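Local coordinates for protein L-cysteine S-thiosulfotransferase subunit SoxA (Paracoccus denitrificans, PDB 2C1D) that serves as the diheme subunit of the SoxAX cytochrome complex, which catalyses heterodisulfide formation between a cysteine of the carrier protein SoxY and thiosulfate in sulfur oxidation, at residues G86-P98 with L140-V152. Residues are numbered along the deposited sequence; the frame is centred on the assembly and turned at random.
Sequences GPESMAGLRAVMP and LISLQSRGMAVNV. With HEC (heme c), chain I.
Arg94 lays its aliphatic chain along Ser142, on helix 132-143, with Arg94 CD 3.6 Å from Ser142 CB. Its CG stands anti to the backbone N (chi1 163°), and a bend at chi2 then carries the guanidinium past the serine, where NH2 donates to the carbonyl of Phe205; Ser142 OG is itself bonded to the carbonyl of Gly259. Next to this pair, the hydroxyl of Ser145 reaches into the turn of backbone at Gly92-Ala95. Ser145 OG lies 3.1 Å from Gly92 N and receives a weak, long bond from Ala95 N at 3.4 Å. A single water completes the arrangement: it donates to Met90 O and Ile141 O, both at 2.8 Å, while accepting from Arg94 N and Ser145 OG, so that four polar groups from the two segments share one molecule. Farther along, a main-chain bond ties the segments, Asn151 N giving Ala95 O a nearly straight bond of 2.9 Å (168° at the hydrogen), with Val150 CA adding a CH...O contact to the same oxygen. Apolar groups fill in around these bonds. The methyl of Ala95 packs on Met148 CB, the extended Met148 chain brings its SD 3.6 Å from Gly92 CA, and Pro87 crosses Leu140 at about a right angle beside Trp69 of helix 59-70. Met90 meets Ile141 CG2 through its CB, yet the end of its chain turns from the contact to put Met90 CE 3.7 Å from C3A of the heme, and Leu93 touches a heme methyl. The post-helix loop of this cytochrome c domain thus presents apolar groups to its heme, while across the contact the polar links are a weak serine bond, a shared water and one main-chain N-H...O bond rather than a charge pair.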
# COMPACT_ATOMS: atom_id res chain seq x y z
N GLY A 86 21.22 7.48 -26.54
CA GLY A 86 21.30 6.68 -25.33
C GLY A 86 20.21 7.00 -24.33
O GLY A 86 19.64 8.10 -24.34
N PRO A 87 19.90 6.06 -23.44
CA PRO A 87 18.85 6.30 -22.44
C PRO A 87 19.29 7.33 -21.39
O PRO A 87 18.45 7.86 -20.67
CB PRO A 87 18.61 4.92 -21.83
CG PRO A 87 19.95 4.20 -21.98
CD PRO A 87 20.54 4.73 -23.30
N GLU A 88 20.60 7.59 -21.30
CA GLU A 88 21.09 8.67 -20.43
C GLU A 88 20.47 10.04 -20.79
O GLU A 88 20.57 11.00 -20.00
CB GLU A 88 22.62 8.73 -20.38
CG GLU A 88 23.34 9.13 -21.67
CD GLU A 88 23.63 7.95 -22.61
OE1 GLU A 88 23.13 6.83 -22.38
OE2 GLU A 88 24.37 8.16 -23.59
N SER A 89 19.83 10.13 -21.96
CA SER A 89 19.07 11.31 -22.40
C SER A 89 17.96 11.64 -21.42
O SER A 89 17.51 12.79 -21.32
CB SER A 89 18.49 11.09 -23.80
OG SER A 89 17.58 10.00 -23.85
N MET A 90 17.50 10.62 -20.69
CA MET A 90 16.48 10.79 -19.68
C MET A 90 17.03 10.99 -18.28
O MET A 90 16.28 10.87 -17.31
CB MET A 90 15.52 9.61 -19.72
CG MET A 90 14.80 9.45 -21.06
SD MET A 90 13.79 10.92 -21.37
CE MET A 90 13.76 11.00 -23.24
N ALA A 91 18.30 11.32 -18.15
CA ALA A 91 18.89 11.59 -16.84
C ALA A 91 18.08 12.65 -16.08
O ALA A 91 17.61 13.63 -16.67
CB ALA A 91 20.30 12.01 -16.96
N GLY A 92 17.90 12.40 -14.79
CA GLY A 92 17.22 13.32 -13.89
C GLY A 92 15.69 13.20 -13.91
O GLY A 92 15.03 13.59 -12.96
N LEU A 93 15.11 12.69 -14.98
CA LEU A 93 13.64 12.75 -15.16
C LEU A 93 12.87 12.04 -14.06
O LEU A 93 11.96 12.62 -13.43
CB LEU A 93 13.24 12.19 -16.53
CG LEU A 93 11.77 12.29 -16.91
CD1 LEU A 93 11.27 13.75 -16.93
CD2 LEU A 93 11.50 11.63 -18.25
N ARG A 94 13.25 10.78 -13.81
CA ARG A 94 12.61 9.98 -12.78
C ARG A 94 12.61 10.68 -11.40
O ARG A 94 11.62 10.59 -10.67
CB ARG A 94 13.28 8.62 -12.68
CG ARG A 94 13.00 7.82 -11.39
CD ARG A 94 11.69 7.16 -11.43
NE ARG A 94 11.41 6.43 -10.19
CZ ARG A 94 10.97 6.97 -9.07
NH1 ARG A 94 10.78 8.29 -8.98
NH2 ARG A 94 10.69 6.20 -8.04
N ALA A 95 13.69 11.37 -11.07
CA ALA A 95 13.79 12.08 -9.76
C ALA A 95 12.72 13.15 -9.51
O ALA A 95 12.38 13.41 -8.35
CB ALA A 95 15.12 12.69 -9.58
N VAL A 96 12.23 13.77 -10.58
CA VAL A 96 11.29 14.90 -10.49
C VAL A 96 9.86 14.52 -10.93
O VAL A 96 9.00 15.41 -11.10
CB VAL A 96 11.82 16.17 -11.28
CG1 VAL A 96 13.10 16.65 -10.68
CG2 VAL A 96 12.01 15.92 -12.81
N MET A 97 9.60 13.22 -11.09
CA MET A 97 8.31 12.71 -11.58
C MET A 97 7.46 12.17 -10.42
O MET A 97 8.00 11.69 -9.43
CB MET A 97 8.56 11.64 -12.62
CG MET A 97 8.99 12.23 -13.97
SD MET A 97 7.67 13.15 -14.85
CE MET A 97 6.66 11.82 -15.30
N PRO A 98 6.13 12.25 -10.49
CA PRO A 98 5.34 12.97 -11.52
C PRO A 98 5.43 14.50 -11.51
O PRO A 98 5.71 15.09 -10.48
CB PRO A 98 3.88 12.61 -11.18
CG PRO A 98 3.95 11.51 -10.21
CD PRO A 98 5.27 11.55 -9.52
N LEU A 140 14.25 1.05 -17.00
CA LEU A 140 15.39 1.67 -17.69
C LEU A 140 15.47 3.17 -17.43
O LEU A 140 16.53 3.69 -17.07
CB LEU A 140 15.31 1.43 -19.20
CG LEU A 140 16.42 2.04 -20.07
CD1 LEU A 140 17.78 1.43 -19.75
CD2 LEU A 140 16.07 1.92 -21.57
N ILE A 141 14.34 3.86 -17.55
CA ILE A 141 14.35 5.31 -17.34
C ILE A 141 14.66 5.64 -15.89
O ILE A 141 15.44 6.57 -15.60
CB ILE A 141 13.00 5.95 -17.82
CG1 ILE A 141 12.91 5.86 -19.34
CG2 ILE A 141 12.88 7.40 -17.32
CD1 ILE A 141 11.51 6.06 -19.91
N SER A 142 14.09 4.88 -14.97
CA SER A 142 14.26 5.16 -13.54
C SER A 142 15.73 5.05 -13.17
O SER A 142 16.25 5.86 -12.39
CB SER A 142 13.40 4.24 -12.66
OG SER A 142 13.61 4.52 -11.28
N LEU A 143 16.43 4.10 -13.77
CA LEU A 143 17.87 3.93 -13.52
C LEU A 143 18.72 5.16 -13.88
O LEU A 143 19.79 5.35 -13.34
CB LEU A 143 18.42 2.73 -14.30
CG LEU A 143 19.83 2.23 -13.90
CD1 LEU A 143 20.03 1.97 -12.43
CD2 LEU A 143 20.20 0.96 -14.65
N GLN A 144 18.23 5.98 -14.80
CA GLN A 144 18.95 7.17 -15.26
C GLN A 144 18.92 8.31 -14.22
O GLN A 144 19.58 9.33 -14.39
CB GLN A 144 18.42 7.62 -16.61
CG GLN A 144 18.24 6.48 -17.68
CD GLN A 144 19.46 5.58 -17.84
OE1 GLN A 144 19.35 4.34 -17.85
NE2 GLN A 144 20.60 6.18 -17.98
N SER A 145 18.19 8.11 -13.13
CA SER A 145 18.21 9.04 -12.01
C SER A 145 18.68 8.39 -10.71
O SER A 145 18.58 8.98 -9.63
CB SER A 145 16.81 9.62 -11.81
OG SER A 145 16.45 10.47 -12.87
N ARG A 146 19.17 7.17 -10.76
CA ARG A 146 19.58 6.49 -9.52
C ARG A 146 20.62 7.29 -8.74
O ARG A 146 21.61 7.82 -9.31
CB ARG A 146 20.05 5.06 -9.80
CG ARG A 146 20.56 4.30 -8.58
CD ARG A 146 20.71 2.83 -8.81
NE ARG A 146 21.82 2.52 -9.72
CZ ARG A 146 22.18 1.26 -10.04
NH1 ARG A 146 21.52 0.23 -9.54
NH2 ARG A 146 23.21 1.05 -10.86
N GLY A 147 20.38 7.42 -7.43
CA GLY A 147 21.23 8.22 -6.57
C GLY A 147 20.88 9.69 -6.46
O GLY A 147 21.35 10.39 -5.54
N MET A 148 20.07 10.19 -7.40
CA MET A 148 19.60 11.55 -7.33
C MET A 148 18.49 11.66 -6.31
O MET A 148 17.71 10.71 -6.11
CB MET A 148 19.10 12.01 -8.69
CG MET A 148 20.23 12.06 -9.73
SD MET A 148 19.58 12.54 -11.31
CE MET A 148 20.92 12.31 -12.35
N ALA A 149 18.43 12.81 -5.65
CA ALA A 149 17.39 13.05 -4.68
C ALA A 149 16.05 13.22 -5.38
O ALA A 149 15.93 13.98 -6.35
CB ALA A 149 17.71 14.29 -3.88
N VAL A 150 15.06 12.47 -4.92
CA VAL A 150 13.66 12.72 -5.25
C VAL A 150 13.39 14.17 -4.90
O VAL A 150 13.71 14.65 -3.81
CB VAL A 150 12.69 11.81 -4.43
CG1 VAL A 150 11.23 12.24 -4.59
CG2 VAL A 150 12.86 10.35 -4.81
N ASN A 151 12.82 14.87 -5.86
CA ASN A 151 12.58 16.29 -5.74
C ASN A 151 11.37 16.62 -6.59
O ASN A 151 11.47 17.22 -7.65
CB ASN A 151 13.80 17.07 -6.24
CG ASN A 151 13.65 18.56 -6.06
OD1 ASN A 151 12.90 19.02 -5.20
ND2 ASN A 151 14.35 19.33 -6.88
N VAL A 152 10.21 16.24 -6.12
CA VAL A 152 9.01 16.59 -6.84
C VAL A 152 8.42 17.90 -6.31
O VAL A 152 8.29 18.13 -5.09
CB VAL A 152 7.96 15.43 -6.97
CG1 VAL A 152 8.53 14.09 -6.59
CG2 VAL A 152 6.65 15.73 -6.31
FE HEC I . 10.31 10.32 -26.84
CHA HEC I . 9.68 13.19 -24.94
CHB HEC I . 10.56 8.52 -24.04
CHC HEC I . 10.58 7.55 -28.78
CHD HEC I . 10.80 12.32 -29.59
NA HEC I . 10.17 10.79 -24.87
C1A HEC I . 9.92 12.01 -24.28
C2A HEC I . 9.90 11.83 -22.86
C3A HEC I . 10.14 10.53 -22.62
C4A HEC I . 10.29 9.84 -23.88
CMA HEC I . 10.21 9.84 -21.25
CAA HEC I . 9.65 12.96 -21.85
CBA HEC I . 10.89 13.83 -21.82
CGA HEC I . 10.73 15.11 -21.03
O1A HEC I . 9.60 15.62 -20.84
O2A HEC I . 11.80 15.61 -20.60
NB HEC I . 10.56 8.37 -26.47
C1B HEC I . 10.54 7.81 -25.21
C2B HEC I . 10.47 6.36 -25.38
C3B HEC I . 10.48 6.09 -26.69
C4B HEC I . 10.54 7.36 -27.41
CMB HEC I . 10.47 5.35 -24.22
CAB HEC I . 10.42 4.68 -27.35
CBB HEC I . 9.34 3.96 -26.92
NC HEC I . 10.66 10.02 -28.85
C1C HEC I . 10.64 8.77 -29.44
C2C HEC I . 10.84 8.97 -30.86
C3C HEC I . 10.78 10.30 -31.12
C4C HEC I . 10.76 10.97 -29.83
CMC HEC I . 10.72 7.83 -31.90
CAC HEC I . 10.90 11.03 -32.50
CBC HEC I . 10.08 10.66 -33.51
ND HEC I . 10.25 12.43 -27.19
C1D HEC I . 10.43 12.99 -28.45
C2D HEC I . 10.15 14.41 -28.38
C3D HEC I . 9.77 14.68 -26.94
C4D HEC I . 9.87 13.40 -26.27
CMD HEC I . 10.20 15.46 -29.51
CAD HEC I . 9.37 16.03 -26.31
CBD HEC I . 10.61 16.74 -25.84
CGD HEC I . 10.26 18.01 -25.08
O1D HEC I . 11.09 18.97 -25.10
O2D HEC I . 9.18 18.05 -24.45
O HOH W 1 15.42 9.33 -15.19